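Local structure of TqaA (Penicillium aethiopicum, 5DLK) at residues A[68-73]-A[174-179]; A[191-196]-A[399-404]. The protein probably releases the finished peptide by macrocyclization, as the terminal condensation-like domain of a fungal nonribosomal peptide synthetase. All blocks are in the same frame, centred on the assembly; numbering follows the deposited sequence.

Contact 1: residues A[68-73]-A[174-179]; sequences HSYNWT and IQISHS
H68 to Y70 and I174 to I176 run antiparallel, their axes 4.7 Å apart at 154°, as neighbouring inner strands of the five-stranded sheet in the N-terminal lobe of a condensation-type fold. H68 and I176 form a hydrogen-bonded pair, H68 N to I176 O 2.9 Å and I176 N to H68 O 3.0 Å. Y70 and I174 repeat the pattern, while S69 and Q175 between them are a non-hydrogen-bonded pair. Just beyond, the chain reaches H178, in the segment corresponding to the HHxxxDG motif of condensation domains, with S177 here at the place of its first histidine; H178 stacks with W181 and F61, and G183, a phosphopantetheine-binding residue with none of that ligand bound in this model, follows.

H68, Y70, I174 and I176 share one face. CG2 of I176 occupies the crowded position between its backbone N and carbonyl carbon, with CG1 anti to the N (chi1 -175°), and meets the Y70 ring obliquely, 3.7 Å from Y70 CE2. H68 CB lies over a face of that ring, offset toward the rim. I174 CD1 reaches the edge of the W72 indole. A water bridges H68 ND1 to I176 O. On the other face Q175 NE2 binds D144, and a second water, accepting from Q175 NE2, donates to S69 OG; that hydroxyl in turn gives its hydrogen to a lone pair of N71 OD1, 2.6 Å away.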
ATOM      1  N   HIS A  68       1.349  -8.191  -7.271  1.00 18.72           N
ATOM      2  CA  HIS A  68      -0.024  -8.444  -7.688  1.00 17.97           C
ATOM      3  C   HIS A  68      -0.112  -8.692  -9.179  1.00 19.97           C
ATOM      4  O   HIS A  68       0.668  -8.140  -9.953  1.00 19.63           O
ATOM      5  CB  HIS A  68      -0.928  -7.259  -7.363  1.00 19.38           C
ATOM      6  CG  HIS A  68      -1.329  -7.184  -5.921  1.00 23.36           C
ATOM      7  ND1 HIS A  68      -0.423  -6.961  -4.907  1.00 23.33           N
ATOM      8  CD2 HIS A  68      -2.539  -7.316  -5.328  1.00 24.29           C
ATOM      9  CE1 HIS A  68      -1.060  -6.962  -3.746  1.00 24.20           C
ATOM     10  NE2 HIS A  68      -2.346  -7.161  -3.975  1.00 23.11           N
ATOM     11  N   SER A  69      -1.079  -9.521  -9.555  1.00 21.81           N
ATOM     12  CA  SER A  69      -1.522  -9.626 -10.942  1.00 22.10           C
ATOM     13  C   SER A  69      -2.970  -9.181 -10.977  1.00 19.44           C
ATOM     14  O   SER A  69      -3.841  -9.864 -10.430  1.00 22.38           O
ATOM     15  CB  SER A  69      -1.392 -11.063 -11.459  1.00 24.30           C
ATOM     16  OG  SER A  69      -1.802 -11.131 -12.820  1.00 23.59           O
ATOM     17  N   TYR A  70      -3.231  -8.042 -11.611  1.00 21.96           N
ATOM     18  CA  TYR A  70      -4.592  -7.552 -11.751  1.00 17.48           C
ATOM     19  C   TYR A  70      -5.159  -8.070 -13.077  1.00 22.02           C
ATOM     20  O   TYR A  70      -4.636  -7.754 -14.141  1.00 22.50           O
ATOM     21  CB  TYR A  70      -4.634  -6.031 -11.692  1.00 21.15           C
ATOM     22  CG  TYR A  70      -4.364  -5.505 -10.295  1.00 20.99           C
ATOM     23  CD1 TYR A  70      -5.249  -5.781  -9.262  1.00 24.42           C
ATOM     24  CD2 TYR A  70      -3.233  -4.748 -10.013  1.00 21.78           C
ATOM     25  CE1 TYR A  70      -5.016  -5.318  -7.979  1.00 25.59           C
ATOM     26  CE2 TYR A  70      -2.992  -4.270  -8.723  1.00 25.26           C
ATOM     27  CZ  TYR A  70      -3.894  -4.566  -7.715  1.00 23.33           C
ATOM     28  OH  TYR A  70      -3.695  -4.103  -6.422  1.00 25.05           O
ATOM     29  N   ASN A  71      -6.226  -8.853 -12.981  1.00 21.11           N
ATOM     30  CA  ASN A  71      -6.680  -9.691 -14.098  1.00 22.41           C
ATOM     31  C   ASN A  71      -8.043  -9.267 -14.616  1.00 24.79           C
ATOM     32  O   ASN A  71      -9.005  -9.186 -13.858  1.00 27.74           O
ATOM     33  CB  ASN A  71      -6.747 -11.146 -13.667  1.00 22.95           C
ATOM     34  CG  ASN A  71      -5.457 -11.627 -13.065  1.00 21.26           C
ATOM     35  OD1 ASN A  71      -4.380 -11.146 -13.420  1.00 23.06           O
ATOM     36  ND2 ASN A  71      -5.553 -12.577 -12.137  1.00 22.90           N
ATOM     37  N   TRP A  72      -8.124  -9.020 -15.918  1.00 27.38           N
ATOM     38  CA  TRP A  72      -9.363  -8.575 -16.525  1.00 23.78           C
ATOM     39  C   TRP A  72      -9.837  -9.584 -17.563  1.00 29.50           C
ATOM     40  O   TRP A  72      -9.191  -9.749 -18.587  1.00 24.20           O
ATOM     41  CB  TRP A  72      -9.168  -7.216 -17.172  1.00 26.59           C
ATOM     42  CG  TRP A  72      -8.797  -6.155 -16.177  1.00 27.36           C
ATOM     43  CD1 TRP A  72      -7.549  -5.653 -15.928  1.00 28.02           C
ATOM     44  CD2 TRP A  72      -9.686  -5.500 -15.277  1.00 28.94           C
ATOM     45  NE1 TRP A  72      -7.614  -4.702 -14.933  1.00 28.38           N
ATOM     46  CE2 TRP A  72      -8.918  -4.591 -14.516  1.00 28.69           C
ATOM     47  CE3 TRP A  72     -11.065  -5.585 -15.043  1.00 26.84           C
ATOM     48  CZ2 TRP A  72      -9.485  -3.766 -13.552  1.00 28.52           C
ATOM     49  CZ3 TRP A  72     -11.623  -4.767 -14.074  1.00 30.47           C
ATOM     50  CH2 TRP A  72     -10.832  -3.874 -13.339  1.00 29.92           C
ATOM     51  N   THR A  73     -10.954 -10.247 -17.292  1.00 26.46           N
ATOM     52  CA  THR A  73     -11.515 -11.200 -18.248  1.00 28.60           C
ATOM     53  C   THR A  73     -12.492 -10.448 -19.141  1.00 29.52           C
ATOM     54  O   THR A  73     -13.497  -9.920 -18.666  1.00 29.02           O
ATOM     55  CB  THR A  73     -12.228 -12.370 -17.553  1.00 27.30           C
ATOM     56  OG1 THR A  73     -11.326 -13.013 -16.647  1.00 27.71           O
ATOM     57  CG2 THR A  73     -12.714 -13.400 -18.582  1.00 26.80           C
ATOM     58  N   ILE A 174      -2.036  -7.352 -15.545  1.00 22.04           N
ATOM     59  CA  ILE A 174      -1.074  -6.310 -15.269  1.00 20.35           C
ATOM     60  C   ILE A 174      -0.350  -6.711 -13.993  1.00 22.17           C
ATOM     61  O   ILE A 174      -0.986  -6.811 -12.950  1.00 22.02           O
ATOM     62  CB  ILE A 174      -1.779  -4.944 -15.093  1.00 27.66           C
ATOM     63  CG1 ILE A 174      -2.847  -4.766 -16.182  1.00 27.63           C
ATOM     64  CG2 ILE A 174      -0.772  -3.801 -15.048  1.00 27.31           C
ATOM     65  CD1 ILE A 174      -3.757  -3.554 -15.995  1.00 32.77           C
ATOM     66  N   GLN A 175       0.947  -6.986 -14.082  1.00 21.96           N
ATOM     67  CA  GLN A 175       1.725  -7.336 -12.898  1.00 21.07           C
ATOM     68  C   GLN A 175       2.369  -6.072 -12.354  1.00 21.16           C
ATOM     69  O   GLN A 175       2.698  -5.164 -13.108  1.00 18.07           O
ATOM     70  CB  GLN A 175       2.771  -8.403 -13.214  1.00 22.44           C
ATOM     71  CG  GLN A 175       2.140  -9.754 -13.505  1.00 22.54           C
ATOM     72  CD  GLN A 175       3.156 -10.837 -13.759  1.00 21.72           C
ATOM     73  OE1 GLN A 175       4.367 -10.608 -13.685  1.00 23.34           O
ATOM     74  NE2 GLN A 175       2.669 -12.034 -14.065  1.00 22.72           N
ATOM     75  N   ILE A 176       2.517  -6.000 -11.035  1.00 19.57           N
ATOM     76  CA  ILE A 176       2.975  -4.758 -10.428  1.00 20.21           C
ATOM     77  C   ILE A 176       3.390  -5.013  -8.971  1.00 19.52           C
ATOM     78  O   ILE A 176       2.781  -5.817  -8.259  1.00 18.15           O
ATOM     79  CB  ILE A 176       1.872  -3.650 -10.527  1.00 19.33           C
ATOM     80  CG1 ILE A 176       2.377  -2.293 -10.009  1.00 17.99           C
ATOM     81  CG2 ILE A 176       0.571  -4.087  -9.854  1.00 18.18           C
ATOM     82  CD1 ILE A 176       1.420  -1.130 -10.312  1.00 21.47           C
ATOM     83  N   SER A 177       4.444  -4.322  -8.549  1.00 19.78           N
ATOM     84  CA  SER A 177       4.908  -4.342  -7.164  1.00 18.67           C
ATOM     85  C   SER A 177       4.141  -3.289  -6.354  1.00 17.79           C
ATOM     86  O   SER A 177       3.847  -2.211  -6.857  1.00 17.32           O
ATOM     87  CB  SER A 177       6.422  -4.069  -7.116  1.00 20.24           C
ATOM     88  OG  SER A 177       6.846  -3.780  -5.793  1.00 21.96           O
ATOM     89  N   HIS A 178       3.820  -3.579  -5.092  1.00 17.88           N
ATOM     90  CA  HIS A 178       3.090  -2.613  -4.268  1.00 14.85           C
ATOM     91  C   HIS A 178       3.953  -1.361  -3.991  1.00 16.15           C
ATOM     92  O   HIS A 178       3.450  -0.336  -3.535  1.00 18.38           O
ATOM     93  CB  HIS A 178       2.621  -3.304  -2.966  1.00 17.46           C
ATOM     94  CG  HIS A 178       1.405  -2.700  -2.330  1.00 16.78           C
ATOM     95  ND1 HIS A 178       1.079  -1.354  -2.430  1.00 18.47           N
ATOM     96  CD2 HIS A 178       0.428  -3.250  -1.572  1.00 18.01           C
ATOM     97  CE1 HIS A 178      -0.030  -1.117  -1.766  1.00 18.89           C
ATOM     98  NE2 HIS A 178      -0.446  -2.253  -1.218  1.00 20.84           N
ATOM     99  N   SER A 179       5.242  -1.417  -4.325  1.00 18.95           N
ATOM    100  CA  SER A 179       6.061  -0.203  -4.299  1.00 17.48           C
ATOM    101  C   SER A 179       5.594   0.804  -5.347  1.00 19.47           C
ATOM    102  O   SER A 179       6.053   1.948  -5.357  1.00 19.29           O
ATOM    103  CB  SER A 179       7.540  -0.526  -4.531  1.00 19.73           C
ATOM    104  OG  SER A 179       7.747  -1.119  -5.818  1.00 21.03           O
TER
HETATM  105  O   HOH W   1       1.638  -5.352  -5.656  1.00 20.10           O
HETATM  106  O   HOH W   2      -0.162 -12.338 -14.639  1.00 26.25           O

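Contact 2: residues A[191-196]-A[399-404]; sequences SDFAAI and LPLRGS
An inverse gamma turn centred on P400 sets three apolar side chains, L399, P400 and L401, against A194 and F193 of helix 186-197. The turn is closed by a bond from L401 N to L399 O (2.8 Å), and the contact is wholly apolar. The methyl of A194 points into the loop and is met by P400 at the side of its ring, with A194 CB 3.6 Å from P400 CD and P400 CG slightly farther. L399 and L401 bring their methyls to the same helical turn. L399 CD1 approaches the F193 ring obliquely, 3.8 Å from F193 CD1, and also touches F193 CB. L401 CD2 lies near the plane of the ring, at its edge, and packs more closely on A194, 3.9 Å from A194 CA. F193 CG, anti to the backbone N (chi1 -172°), lies 4.2 Å from L399 CD1.

N198, just past the end of the helix, bonds through its side chain to P400 O and R402 N, fastening the same loop. F193 also rests on T87 of helix 81-94, while L399 and L401 touch W72 and I74 of strand 67-75, so the loop lies where helix 186-197 meets that strand, L399 and L401 touching both.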
ATOM      1  N   SER A 191      -8.832   3.380 -14.575  1.00 28.87           N
ATOM      2  CA  SER A 191      -9.656   4.363 -15.290  1.00 32.51           C
ATOM      3  C   SER A 191      -8.866   5.063 -16.409  1.00 34.36           C
ATOM      4  O   SER A 191      -9.423   5.341 -17.470  1.00 35.33           O
ATOM      5  CB  SER A 191     -10.260   5.387 -14.319  1.00 32.50           C
ATOM      6  OG  SER A 191      -9.274   6.211 -13.729  1.00 35.16           O
ATOM      7  N   ASP A 192      -7.574   5.318 -16.191  1.00 27.89           N
ATOM      8  CA  ASP A 192      -6.694   5.802 -17.252  1.00 28.59           C
ATOM      9  C   ASP A 192      -6.568   4.782 -18.389  1.00 31.35           C
ATOM     10  O   ASP A 192      -6.595   5.160 -19.560  1.00 31.94           O
ATOM     11  CB  ASP A 192      -5.304   6.136 -16.715  1.00 30.85           C
ATOM     12  CG  ASP A 192      -5.266   7.467 -15.969  1.00 35.83           C
ATOM     13  OD1 ASP A 192      -6.352   8.023 -15.673  1.00 31.41           O
ATOM     14  OD2 ASP A 192      -4.146   7.949 -15.678  1.00 34.70           O
ATOM     15  N   PHE A 193      -6.417   3.504 -18.050  1.00 30.97           N
ATOM     16  CA  PHE A 193      -6.339   2.458 -19.076  1.00 35.41           C
ATOM     17  C   PHE A 193      -7.592   2.487 -19.956  1.00 32.49           C
ATOM     18  O   PHE A 193      -7.503   2.561 -21.182  1.00 34.12           O
ATOM     19  CB  PHE A 193      -6.174   1.061 -18.451  1.00 30.92           C
ATOM     20  CG  PHE A 193      -5.909  -0.029 -19.463  1.00 29.03           C
ATOM     21  CD1 PHE A 193      -6.950  -0.587 -20.199  1.00 31.07           C
ATOM     22  CD2 PHE A 193      -4.624  -0.515 -19.660  1.00 31.19           C
ATOM     23  CE1 PHE A 193      -6.711  -1.588 -21.127  1.00 30.74           C
ATOM     24  CE2 PHE A 193      -4.378  -1.523 -20.584  1.00 29.89           C
ATOM     25  CZ  PHE A 193      -5.426  -2.058 -21.318  1.00 31.98           C
ATOM     26  N   ALA A 194      -8.754   2.445 -19.319  1.00 31.70           N
ATOM     27  CA  ALA A 194     -10.017   2.435 -20.041  1.00 34.25           C
ATOM     28  C   ALA A 194     -10.160   3.683 -20.909  1.00 37.44           C
ATOM     29  O   ALA A 194     -10.551   3.590 -22.075  1.00 34.36           O
ATOM     30  CB  ALA A 194     -11.168   2.320 -19.083  1.00 33.32           C
ATOM     31  N   ALA A 195      -9.826   4.841 -20.348  1.00 34.52           N
ATOM     32  CA  ALA A 195      -9.925   6.104 -21.070  1.00 37.72           C
ATOM     33  C   ALA A 195      -9.020   6.129 -22.300  1.00 38.54           C
ATOM     34  O   ALA A 195      -9.407   6.646 -23.351  1.00 42.07           O
ATOM     35  CB  ALA A 195      -9.594   7.281 -20.140  1.00 37.27           C
ATOM     36  N   ILE A 196      -7.821   5.564 -22.177  1.00 35.32           N
ATOM     37  CA  ILE A 196      -6.885   5.541 -23.293  1.00 36.69           C
ATOM     38  C   ILE A 196      -7.398   4.601 -24.382  1.00 42.07           C
ATOM     39  O   ILE A 196      -7.380   4.946 -25.568  1.00 39.44           O
ATOM     40  CB  ILE A 196      -5.481   5.114 -22.856  1.00 34.74           C
ATOM     41  CG1 ILE A 196      -4.849   6.204 -21.985  1.00 37.60           C
ATOM     42  CG2 ILE A 196      -4.602   4.821 -24.072  1.00 38.03           C
ATOM     43  CD1 ILE A 196      -3.572   5.767 -21.295  1.00 33.60           C
ATOM     44  N   LEU A 399     -13.185  -1.802 -15.371  1.00 36.64           N
ATOM     45  CA  LEU A 399     -12.438  -1.390 -16.551  1.00 33.96           C
ATOM     46  C   LEU A 399     -13.448  -1.232 -17.673  1.00 39.61           C
ATOM     47  O   LEU A 399     -13.666  -2.161 -18.449  1.00 39.22           O
ATOM     48  CB  LEU A 399     -11.368  -2.423 -16.916  1.00 30.77           C
ATOM     49  CG  LEU A 399     -10.260  -2.017 -17.885  1.00 30.85           C
ATOM     50  CD1 LEU A 399      -9.233  -1.158 -17.169  1.00 33.10           C
ATOM     51  CD2 LEU A 399      -9.607  -3.240 -18.506  1.00 29.34           C
ATOM     52  N   PRO A 400     -14.100  -0.063 -17.732  1.00 40.06           N
ATOM     53  CA  PRO A 400     -15.240   0.158 -18.626  1.00 42.17           C
ATOM     54  C   PRO A 400     -14.837   0.344 -20.095  1.00 37.98           C
ATOM     55  O   PRO A 400     -14.994   1.436 -20.650  1.00 40.50           O
ATOM     56  CB  PRO A 400     -15.873   1.436 -18.059  1.00 42.77           C
ATOM     57  CG  PRO A 400     -14.721   2.178 -17.448  1.00 43.01           C
ATOM     58  CD  PRO A 400     -13.805   1.117 -16.899  1.00 39.90           C
ATOM     59  N   LEU A 401     -14.330  -0.717 -20.719  1.00 40.01           N
ATOM     60  CA  LEU A 401     -13.962  -0.663 -22.135  1.00 40.24           C
ATOM     61  C   LEU A 401     -15.210  -0.498 -23.013  1.00 42.01           C
ATOM     62  O   LEU A 401     -16.212  -1.186 -22.813  1.00 44.30           O
ATOM     63  CB  LEU A 401     -13.188  -1.924 -22.542  1.00 41.73           C
ATOM     64  CG  LEU A 401     -11.935  -2.250 -21.720  1.00 39.53           C
ATOM     65  CD1 LEU A 401     -11.147  -3.408 -22.335  1.00 33.36           C
ATOM     66  CD2 LEU A 401     -11.062  -1.011 -21.566  1.00 38.54           C
ATOM     67  N   ARG A 402     -15.142   0.421 -23.975  1.00 43.19           N
ATOM     68  CA  ARG A 402     -16.273   0.712 -24.860  1.00 50.48           C
ATOM     69  C   ARG A 402     -16.441  -0.380 -25.922  1.00 50.73           C
ATOM     70  O   ARG A 402     -15.462  -0.860 -26.488  1.00 51.71           O
ATOM     71  CB  ARG A 402     -16.079   2.084 -25.524  1.00 52.61           C
ATOM     72  CG  ARG A 402     -17.306   2.687 -26.220  1.00 64.02           C
ATOM     73  CD  ARG A 402     -18.621   2.111 -25.694  1.00 65.71           C
ATOM     74  NE  ARG A 402     -19.705   2.224 -26.670  1.00 69.83           N
ATOM     75  CZ  ARG A 402     -20.871   1.587 -26.581  1.00 70.48           C
ATOM     76  NH1 ARG A 402     -21.117   0.769 -25.562  1.00 66.31           N
ATOM     77  NH2 ARG A 402     -21.791   1.757 -27.522  1.00 72.72           N
ATOM     78  N   GLY A 403     -17.689  -0.767 -26.173  1.00 55.26           N
ATOM     79  CA  GLY A 403     -18.017  -1.751 -27.190  1.00 52.79           C
ATOM     80  C   GLY A 403     -19.452  -2.228 -27.042  1.00 53.83           C
ATOM     81  O   GLY A 403     -19.974  -2.275 -25.931  1.00 54.16           O
ATOM     82  N   SER A 404     -20.090  -2.587 -28.155  1.00 56.51           N
ATOM     83  CA  SER A 404     -21.490  -3.019 -28.138  1.00 53.13           C
ATOM     84  C   SER A 404     -21.669  -4.289 -27.316  1.00 55.49           C
ATOM     85  O   SER A 404     -22.535  -4.363 -26.441  1.00 61.91           O
ATOM     86  CB  SER A 404     -22.010  -3.239 -29.565  1.00 53.91           C
ATOM     87  OG  SER A 404     -21.009  -3.809 -30.394  1.00 59.16           O
TER

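From the N terminus, strand 67-75 waits about a hundred residues for its partner: contact 1 closes when strand 169-177 comes in beside it. The chain then runs through the loop carrying H178 and G183 into helix 186-197, which opens contact 2; that one closes only after some two hundred residues, including much of the six-stranded sheet, when the loop before strand 407-415 returns. They are in series, neither nested nor crossed. Their centres are about 17 Å apart, yet they touch, W72 CZ3 lying 3.6 Å from L399 N. F190, edge-to-face with both Y70 and W72, joins the helix to the sheet, and strand 407-415 pairs with strand 67-75, fixing the late segment in the N-terminal lobe.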